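Local atomic coordinates of Thiol:disulfide interchange protein DsbA (Neisseria meningitidis MC58, PDB entry 3HZ8), a protein that probably acts as a periplasmic thiol:disulfide oxidoreductase of the DsbA family, introducing disulfide bonds into other proteins through its redox-active cysteine pair. Residues 24-29 and 55-60; 19-24 and 60-65; 28-33 and 156-161. The protein carries 1 engineered substitution. All coordinates share one frame; numbering follows the deposited sequence. Where two conformers were deposited one is given.

Interaction 1: 24-29 and 55-60; sequences GKVEVL and DDMYLR
OE1 of E27 draws three donors. The phenol OH of Y58 lies only 2.5 Å from OE1 of E27, yet the hydrogen bond is weak; NH1 of R60 makes a second weak one, and the backbone N of Q21, in the loop before this strand, supplies the third. OE2 of E27 carries the firmer half of the salt bridge, receiving NH1 of R60 at 2.8 Å on its syn side, somewhat out of the carboxylate plane. E27 can reach so far because its chain is extended, with CG anti to the backbone N (chi1 -177°). Y58 does the reverse: its CG sits between the backbone N and carbonyl carbon (chi1 65°), which brings the ring across to E27, whose CA lies 4.2 Å from the Y58 ring centroid in a CH-pi contact over the face. CB of K25 meets the ring edge. The Y58 hydroxyl also bonds N of Q22.

The backbones run parallel: V26 N and V28 N donate to D56 O and Y58 O, while Y58 N and R60 N donate to V26 O and V28 O. Beta-branched valines suit this extended chain. On the other face CG of M57 packs 3.9 Å from CB of V26, and its bent tip brings CE to 4.0 Å from CG2 of V28; helix 171-191 lies against these three residues, whereas L59 touches helix 37-50. The two strands bracket that helix in a beta-alpha-beta crossover of the thioredoxin fold. At the strand entrance, NZ of K25 bonds OE1 of Q22, and a water joins it to O of D55 and O of M57, while D56 has R186 as its salt-bridge partner. With arginine, phenol and amide donors converging on it, the buried E27 carboxylate is probably stabilised as the anion.

Interaction 2: 19-24 and 60-65; sequences PQQQAG and RTEHVV
P19 to Q21 pass strand 57-63 at R60 as an irregular loop, too far off for sheet pairing: the closest CA atoms, those of Q21 and R60, stand 8.3 Å apart. Side chains make the join, apart from one backbone acceptor. O of P19 receives NH1 of R60 at 3.0 Å, lying in the guanidinium plane while the donor lies in the carbonyl plane; a water ties the same oxygen to NH2. Q21 lays its extended side chain over one face of the guanidinium, CG of Q21 3.6 Å above the plane toward the rim and the amide tilted 19° from it. They meet by van der Waals contact, not a hydrogen bond, since NE2 of Q21 and NE of R60 are both donors. NE turns instead to OE2 of E62, 2.8 Å away in a nearly straight in-plane salt bridge (174°) that uses the anti lone pair. E62 bends at chi2 (-70°) to bring its carboxylate there, and two waters link OE2 to NE2 of Q21. Arginine suits this place, offering N-H groups at its edge and a flat face. In-plane partners at NE and NH1 would fix its rotation, and the acids E62 and E27 probably offset its charge.

Interaction 3: 28-33 and 156-161; sequences VLEFFG and PTVIVG
F31 and I159 stand on the same face of the sheet, and in one conformer of I159, so less certain, CD1 of I159 meets CE2 at the edge of the F31 ring, 4.0 Å away. F31 sends its ring off with CG anti to its own carbonyl carbon (chi1 -70°), and CD1 of L29 lies over one face of that ring. Aromatic and branched residues suit this apolar face. The backbones pair antiparallel: L29 and I159 form a hydrogen-bonded pair with both N...O distances 2.8 Å, and F31 N reaches O of T157 at 2.8 Å, answered by the longer T157 N to F31 O bond. This joins strand 26-32 of the thioredoxin fold, which leads to the CxxC, to the strand after the cis-proline P156, whose side chain touches C39 of the redox-active C36–C39 disulfide and L42. On the opposite face CG1 of V28 packs 3.8 Å from CG1 of V158, with I178 of helix 171-191 against both. V158 spreads its branches, CG2 meeting CG of E30 at 4.0 Å, whereas OE2 of E30 approaches CB of P156. T157, on the F31 side, bonds O of G154 through OG1, as a small hydroxyl residue can within a strand.

All three contacts gather on one mixed sheet, where strand 26-32 lies between 57-63 and 157-160. Interaction 1 pairs it with the former, in parallel, and interaction 3 with the latter, antiparallel, their centres about 11 Å apart; they share V28 and L29. Interaction 2, whose centre lies about 9 and 8 Å from those of interactions 1 and 3, ties the preceding loop to strand 57-63 and shares G24 and R60 with interaction 1. Along the chain, interaction 1 is nested within interaction 2, while interaction 3 closes over 122 intervening residues, largely helical. Segments flanking the mainly helical stretch thus become neighbouring strands, with P156 of interaction 3 touching the redox-active disulfide.

Interaction 1: 24-29 and 55-60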
loop_
_atom_site.group_PDB
_atom_site.type_symbol
_atom_site.label_atom_id
_atom_site.label_comp_id
_atom_site.label_asym_id
_atom_site.label_seq_id
_atom_site.Cartn_x
_atom_site.Cartn_y
_atom_site.Cartn_z
ATOM N N GLY A 24 -18.344 4.708 3.349
ATOM C CA GLY A 24 -19.041 5.355 2.237
ATOM C C GLY A 24 -18.152 5.693 1.056
ATOM O O GLY A 24 -18.595 6.331 0.097
ATOM N N LYS A 25 -16.887 5.283 1.127
ATOM C CA LYS A 25 -15.973 5.427 0.005
ATOM C C LYS A 25 -15.563 4.046 -0.508
ATOM O O LYS A 25 -15.907 3.029 0.092
ATOM C CB LYS A 25 -14.758 6.264 0.390
ATOM C CG LYS A 25 -15.022 7.775 0.405
ATOM C CD LYS A 25 -13.721 8.542 0.202
ATOM C CE LYS A 25 -13.834 10.006 0.586
ATOM N NZ LYS A 25 -12.460 10.569 0.762
ATOM N N VAL A 26 -14.869 4.028 -1.637
ATOM C CA VAL A 26 -14.354 2.788 -2.220
ATOM C C VAL A 26 -12.844 2.751 -2.011
ATOM O O VAL A 26 -12.091 3.495 -2.644
ATOM C CB VAL A 26 -14.663 2.674 -3.730
ATOM C CG1 VAL A 26 -14.110 1.377 -4.289
ATOM C CG2 VAL A 26 -16.168 2.764 -3.991
ATOM N N GLU A 27 -12.410 1.880 -1.108
ATOM C CA GLU A 27 -10.993 1.751 -0.782
ATOM C C GLU A 27 -10.287 0.802 -1.750
ATOM O O GLU A 27 -10.818 -0.255 -2.073
ATOM C CB GLU A 27 -10.838 1.203 0.636
ATOM C CG GLU A 27 -9.406 1.093 1.103
ATOM C CD GLU A 27 -9.314 0.670 2.547
ATOM O OE1 GLU A 27 -9.523 1.530 3.421
ATOM O OE2 GLU A 27 -9.030 -0.509 2.808
ATOM N N VAL A 28 -9.097 1.200 -2.197
ATOM C CA VAL A 28 -8.177 0.313 -2.921
ATOM C C VAL A 28 -6.987 0.157 -1.985
ATOM O O VAL A 28 -6.291 1.141 -1.701
ATOM C CB VAL A 28 -7.729 0.910 -4.282
ATOM C CG1 VAL A 28 -6.768 -0.043 -4.995
ATOM C CG2 VAL A 28 -8.953 1.197 -5.165
ATOM N N LEU A 29 -6.786 -1.067 -1.479
ATOM C CA LEU A 29 -5.760 -1.330 -0.470
ATOM C C LEU A 29 -4.624 -2.159 -1.076
ATOM O O LEU A 29 -4.878 -3.239 -1.600
ATOM C CB LEU A 29 -6.390 -2.055 0.731
ATOM C CG LEU A 29 -5.509 -2.819 1.714
ATOM C CD1 LEU A 29 -4.414 -1.949 2.292
ATOM C CD2 LEU A 29 -6.381 -3.416 2.819
ATOM N N ASP A 55 -13.518 10.981 -6.864
ATOM C CA ASP A 55 -13.415 11.576 -5.525
ATOM C C ASP A 55 -13.858 10.643 -4.392
ATOM O O ASP A 55 -13.523 10.883 -3.226
ATOM C CB ASP A 55 -14.208 12.895 -5.452
ATOM C CG ASP A 55 -13.467 14.074 -6.082
ATOM O OD1 ASP A 55 -14.003 15.206 -6.013
ATOM O OD2 ASP A 55 -12.358 13.885 -6.636
ATOM N N ASP A 56 -14.619 9.601 -4.730
ATOM C CA ASP A 56 -15.088 8.638 -3.732
ATOM C C ASP A 56 -14.175 7.423 -3.593
ATOM O O ASP A 56 -14.485 6.497 -2.845
ATOM C CB ASP A 56 -16.533 8.195 -4.009
ATOM C CG ASP A 56 -16.659 7.275 -5.219
ATOM O OD1 ASP A 56 -15.808 7.334 -6.137
ATOM O OD2 ASP A 56 -17.633 6.499 -5.248
ATOM N N MET A 57 -13.047 7.443 -4.303
ATOM C CA MET A 57 -12.056 6.367 -4.197
ATOM C C MET A 57 -10.774 6.872 -3.573
ATOM O O MET A 57 -10.425 8.033 -3.715
ATOM C CB MET A 57 -11.726 5.788 -5.566
ATOM C CG MET A 57 -12.866 5.070 -6.231
ATOM S SD MET A 57 -12.417 4.646 -7.937
ATOM C CE MET A 57 -11.239 3.321 -7.711
ATOM N N TYR A 58 -10.045 5.985 -2.901
ATOM C CA TYR A 58 -8.737 6.354 -2.381
ATOM C C TYR A 58 -7.822 5.140 -2.320
ATOM O O TYR A 58 -8.301 4.001 -2.213
ATOM C CB TYR A 58 -8.844 7.040 -1.007
ATOM C CG TYR A 58 -9.384 6.140 0.092
ATOM C CD1 TYR A 58 -8.527 5.570 1.050
ATOM C CD2 TYR A 58 -10.747 5.846 0.173
ATOM C CE1 TYR A 58 -9.018 4.753 2.046
ATOM C CE2 TYR A 58 -11.246 5.016 1.166
ATOM C CZ TYR A 58 -10.376 4.464 2.099
ATOM O OH TYR A 58 -10.876 3.643 3.085
ATOM N N LEU A 59 -6.519 5.401 -2.397
ATOM C CA LEU A 59 -5.494 4.363 -2.314
ATOM C C LEU A 59 -4.889 4.338 -0.909
ATOM O O LEU A 59 -4.339 5.347 -0.438
ATOM C CB LEU A 59 -4.399 4.613 -3.359
ATOM C CG LEU A 59 -3.216 3.635 -3.363
ATOM C CD1 LEU A 59 -3.646 2.197 -3.688
ATOM C CD2 LEU A 59 -2.148 4.108 -4.346
ATOM N N ARG A 60 -5.025 3.190 -0.253
ATOM C CA ARG A 60 -4.462 2.937 1.070
ATOM C C ARG A 60 -3.332 1.943 0.886
ATOM O O ARG A 60 -3.496 0.962 0.147
ATOM C CB ARG A 60 -5.535 2.305 1.959
ATOM C CG ARG A 60 -5.057 1.663 3.261
ATOM C CD ARG A 60 -6.229 0.934 3.913
ATOM N NE ARG A 60 -5.930 0.357 5.224
ATOM C CZ ARG A 60 -6.799 -0.364 5.934
ATOM N NH1 ARG A 60 -8.022 -0.592 5.465
ATOM N NH2 ARG A 60 -6.453 -0.837 7.131
HETATM O O HOH W 1 -18.774 5.405 -2.934
HETATM O O HOH W 2 -11.065 10.023 -1.671
#

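Interaction 2: 19-24 and 60-65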
loop_
_atom_site.group_PDB
_atom_site.type_symbol
_atom_site.label_atom_id
_atom_site.label_comp_id
_atom_site.label_asym_id
_atom_site.label_seq_id
_atom_site.Cartn_x
_atom_site.Cartn_y
_atom_site.Cartn_z
ATOM N N PRO A 19 -11.779 -4.164 7.345
ATOM C CA PRO A 19 -12.489 -2.885 7.488
ATOM C C PRO A 19 -11.786 -1.740 6.751
ATOM O O PRO A 19 -10.553 -1.604 6.815
ATOM C CB PRO A 19 -12.459 -2.640 8.996
ATOM C CG PRO A 19 -12.384 -4.019 9.589
ATOM C CD PRO A 19 -11.482 -4.779 8.652
ATOM N N GLN A 20 -12.569 -0.935 6.037
ATOM C CA GLN A 20 -12.039 0.218 5.317
ATOM C C GLN A 20 -11.736 1.346 6.285
ATOM O O GLN A 20 -12.406 1.478 7.314
ATOM C CB GLN A 20 -13.056 0.726 4.304
ATOM C CG GLN A 20 -13.318 -0.208 3.139
ATOM C CD GLN A 20 -13.952 0.517 1.956
ATOM O OE1 GLN A 20 -13.963 0.011 0.840
ATOM N NE2 GLN A 20 -14.464 1.725 2.200
ATOM N N GLN A 21 -10.736 2.157 5.961
ATOM C CA GLN A 21 -10.447 3.340 6.777
ATOM C C GLN A 21 -11.567 4.373 6.720
ATOM O O GLN A 21 -11.889 4.981 7.742
ATOM C CB GLN A 21 -9.138 3.976 6.357
ATOM C CG GLN A 21 -7.923 3.111 6.597
ATOM C CD GLN A 21 -6.662 3.747 6.069
ATOM O OE1 GLN A 21 -6.710 4.565 5.143
ATOM N NE2 GLN A 21 -5.520 3.391 6.668
ATOM N N GLN A 22 -12.136 4.584 5.526
ATOM C CA GLN A 22 -13.217 5.558 5.321
ATOM C C GLN A 22 -14.512 4.888 4.862
ATOM O O GLN A 22 -14.556 4.277 3.798
ATOM C CB GLN A 22 -12.785 6.632 4.315
ATOM C CG GLN A 22 -11.510 7.371 4.713
ATOM C CD GLN A 22 -11.101 8.412 3.710
ATOM O OE1 GLN A 22 -11.918 9.225 3.274
ATOM N NE2 GLN A 22 -9.829 8.404 3.335
ATOM N N ALA A 23 -15.569 5.042 5.661
ATOM C CA ALA A 23 -16.916 4.582 5.308
ATOM C C ALA A 23 -17.497 5.366 4.140
ATOM O O ALA A 23 -17.183 6.541 3.956
ATOM C CB ALA A 23 -17.841 4.690 6.516
ATOM N N GLY A 24 -18.344 4.708 3.349
ATOM C CA GLY A 24 -19.041 5.355 2.237
ATOM C C GLY A 24 -18.152 5.693 1.056
ATOM O O GLY A 24 -18.595 6.331 0.097
ATOM N N ARG A 60 -5.025 3.190 -0.253
ATOM C CA ARG A 60 -4.462 2.937 1.070
ATOM C C ARG A 60 -3.332 1.943 0.886
ATOM O O ARG A 60 -3.496 0.962 0.147
ATOM C CB ARG A 60 -5.535 2.305 1.959
ATOM C CG ARG A 60 -5.057 1.663 3.261
ATOM C CD ARG A 60 -6.229 0.934 3.913
ATOM N NE ARG A 60 -5.930 0.357 5.224
ATOM C CZ ARG A 60 -6.799 -0.364 5.934
ATOM N NH1 ARG A 60 -8.022 -0.592 5.465
ATOM N NH2 ARG A 60 -6.453 -0.837 7.131
ATOM N N THR A 61 -2.214 2.164 1.569
ATOM C CA THR A 61 -1.105 1.208 1.501
ATOM C C THR A 61 -0.681 0.754 2.890
ATOM O O THR A 61 -0.709 1.537 3.840
ATOM C CB THR A 61 0.086 1.764 0.698
ATOM O OG1 THR A 61 0.633 2.893 1.378
ATOM C CG2 THR A 61 -0.363 2.196 -0.689
ATOM N N GLU A 62 -0.326 -0.522 3.002
ATOM C CA GLU A 62 0.114 -1.099 4.277
ATOM C C GLU A 62 1.326 -1.988 4.008
ATOM O O GLU A 62 1.297 -2.810 3.081
ATOM C CB GLU A 62 -1.005 -1.947 4.895
ATOM C CG GLU A 62 -2.362 -1.223 5.083
ATOM C CD GLU A 62 -2.352 -0.150 6.188
ATOM O OE1 GLU A 62 -1.358 -0.053 6.942
ATOM O OE2 GLU A 62 -3.351 0.600 6.309
ATOM N N HIS A 63 2.390 -1.807 4.788
ATOM C CA HIS A 63 3.609 -2.618 4.628
ATOM C C HIS A 63 3.452 -3.894 5.430
ATOM O O HIS A 63 3.066 -3.843 6.603
ATOM C CB HIS A 63 4.826 -1.829 5.131
ATOM C CG HIS A 63 6.151 -2.341 4.657
ATOM N ND1 HIS A 63 6.699 -3.538 5.070
ATOM C CD2 HIS A 63 7.067 -1.776 3.835
ATOM C CE1 HIS A 63 7.870 -3.711 4.481
ATOM N NE2 HIS A 63 8.128 -2.646 3.743
ATOM N N VAL A 64 3.734 -5.043 4.817
ATOM C CA VAL A 64 3.649 -6.308 5.558
ATOM C C VAL A 64 4.716 -6.382 6.657
ATOM O O VAL A 64 5.767 -5.736 6.568
ATOM C CB VAL A 64 3.752 -7.568 4.636
ATOM C CG1 VAL A 64 2.521 -7.666 3.735
ATOM C CG2 VAL A 64 5.065 -7.607 3.838
ATOM N N VAL A 65 4.436 -7.158 7.706
ATOM C CA VAL A 65 5.435 -7.426 8.747
ATOM C C VAL A 65 5.484 -8.938 8.952
ATOM O O VAL A 65 4.562 -9.526 9.522
ATOM C CB VAL A 65 5.134 -6.673 10.070
ATOM C CG1 VAL A 65 6.176 -7.018 11.142
ATOM C CG2 VAL A 65 5.052 -5.169 9.822
HETATM O O HOH W 3 -8.574 -1.875 8.766
HETATM O O HOH W 4 -4.834 1.254 8.763
HETATM O O HOH W 5 -2.820 3.369 6.025
#

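Interaction 3: 28-33 and 156-161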
loop_
_atom_site.group_PDB
_atom_site.type_symbol
_atom_site.label_atom_id
_atom_site.label_comp_id
_atom_site.label_asym_id
_atom_site.label_seq_id
_atom_site.Cartn_x
_atom_site.Cartn_y
_atom_site.Cartn_z
ATOM N N VAL A 28 -9.097 1.200 -2.197
ATOM C CA VAL A 28 -8.177 0.313 -2.921
ATOM C C VAL A 28 -6.987 0.157 -1.985
ATOM O O VAL A 28 -6.291 1.141 -1.701
ATOM C CB VAL A 28 -7.729 0.910 -4.282
ATOM C CG1 VAL A 28 -6.768 -0.043 -4.995
ATOM C CG2 VAL A 28 -8.953 1.197 -5.165
ATOM N N LEU A 29 -6.786 -1.067 -1.479
ATOM C CA LEU A 29 -5.760 -1.330 -0.470
ATOM C C LEU A 29 -4.624 -2.159 -1.076
ATOM O O LEU A 29 -4.878 -3.239 -1.600
ATOM C CB LEU A 29 -6.390 -2.055 0.731
ATOM C CG LEU A 29 -5.509 -2.819 1.714
ATOM C CD1 LEU A 29 -4.414 -1.949 2.292
ATOM C CD2 LEU A 29 -6.381 -3.416 2.819
ATOM N N GLU A 30 -3.395 -1.644 -1.040
ATOM C CA GLU A 30 -2.226 -2.405 -1.468
ATOM C C GLU A 30 -1.383 -2.801 -0.265
ATOM O O GLU A 30 -0.920 -1.933 0.467
ATOM C CB GLU A 30 -1.353 -1.589 -2.444
ATOM C CG GLU A 30 -0.184 -2.406 -3.019
ATOM C CD GLU A 30 0.989 -1.569 -3.495
ATOM O OE1 GLU A 30 1.021 -0.368 -3.210
ATOM O OE2 GLU A 30 1.895 -2.132 -4.136
ATOM N N PHE A 31 -1.178 -4.104 -0.079
ATOM C CA PHE A 31 -0.117 -4.599 0.815
ATOM C C PHE A 31 1.163 -4.740 -0.000
ATOM O O PHE A 31 1.123 -5.255 -1.120
ATOM C CB PHE A 31 -0.481 -5.956 1.429
ATOM C CG PHE A 31 -1.598 -5.885 2.447
ATOM C CD1 PHE A 31 -1.318 -5.578 3.772
ATOM C CD2 PHE A 31 -2.915 -6.173 2.093
ATOM C CE1 PHE A 31 -2.341 -5.526 4.735
ATOM C CE2 PHE A 31 -3.938 -6.137 3.052
ATOM C CZ PHE A 31 -3.641 -5.805 4.375
ATOM N N PHE A 32 2.292 -4.302 0.557
ATOM C CA PHE A 32 3.547 -4.291 -0.186
ATOM C C PHE A 32 4.703 -4.423 0.793
ATOM O O PHE A 32 4.506 -4.415 2.013
ATOM C CB PHE A 32 3.703 -2.974 -0.984
ATOM C CG PHE A 32 3.990 -1.767 -0.111
ATOM C CD1 PHE A 32 5.289 -1.263 -0.010
ATOM C CD2 PHE A 32 2.980 -1.175 0.646
ATOM C CE1 PHE A 32 5.577 -0.178 0.821
ATOM C CE2 PHE A 32 3.255 -0.094 1.497
ATOM C CZ PHE A 32 4.554 0.410 1.582
ATOM N N GLY A 33 5.912 -4.542 0.256
ATOM C CA GLY A 33 7.125 -4.380 1.062
ATOM C C GLY A 33 8.104 -3.560 0.246
ATOM O O GLY A 33 8.132 -3.676 -0.984
ATOM N N PRO A 156 3.063 -8.026 -4.120
ATOM C CA PRO A 156 1.973 -7.127 -3.745
ATOM C C PRO A 156 0.646 -7.845 -3.723
ATOM O O PRO A 156 0.441 -8.789 -4.487
ATOM C CB PRO A 156 1.963 -6.079 -4.862
ATOM C CG PRO A 156 2.592 -6.765 -6.045
ATOM C CD PRO A 156 3.545 -7.810 -5.501
ATOM N N THR A 157 -0.245 -7.398 -2.839
ATOM C CA THR A 157 -1.638 -7.875 -2.799
ATOM C C THR A 157 -2.525 -6.631 -2.843
ATOM O O THR A 157 -2.298 -5.688 -2.085
ATOM C CB THR A 157 -1.924 -8.686 -1.497
ATOM O OG1 THR A 157 -1.210 -9.934 -1.546
ATOM C CG2 THR A 157 -3.421 -8.985 -1.322
ATOM N N VAL A 158 -3.514 -6.605 -3.735
ATOM C CA VAL A 158 -4.417 -5.461 -3.809
ATOM C C VAL A 158 -5.831 -5.938 -3.563
ATOM O O VAL A 158 -6.280 -6.890 -4.194
ATOM C CB VAL A 158 -4.321 -4.737 -5.185
ATOM C CG1 VAL A 158 -5.376 -3.605 -5.295
ATOM C CG2 VAL A 158 -2.905 -4.186 -5.394
ATOM N N ILE A 159 -6.502 -5.264 -2.623
ATOM C CA ILE A 159 -7.862 -5.589 -2.242
ATOM C C ILE A 159 -8.771 -4.358 -2.402
ATOM O O ILE A 159 -8.446 -3.269 -1.922
ATOM C CB ILE A 159 -7.881 -6.134 -0.794
ATOM C CG1 ILE A 159 -7.215 -7.515 -0.759
ATOM C CG2 ILE A 159 -9.302 -6.189 -0.243
ATOM C CD1 ILE A 159 -6.532 -7.849 0.545
ATOM N N VAL A 160 -9.904 -4.536 -3.077
ATOM C CA VAL A 160 -10.835 -3.434 -3.314
ATOM C C VAL A 160 -12.078 -3.589 -2.456
ATOM O O VAL A 160 -12.626 -4.674 -2.348
ATOM C CB VAL A 160 -11.228 -3.353 -4.812
ATOM C CG1 VAL A 160 -12.153 -2.172 -5.091
ATOM C CG2 VAL A 160 -9.959 -3.257 -5.667
ATOM N N GLY A 161 -12.516 -2.503 -1.836
ATOM C CA GLY A 161 -13.761 -2.548 -1.068
ATOM C C GLY A 161 -13.701 -3.448 0.149
ATOM O O GLY A 161 -14.742 -3.926 0.613
#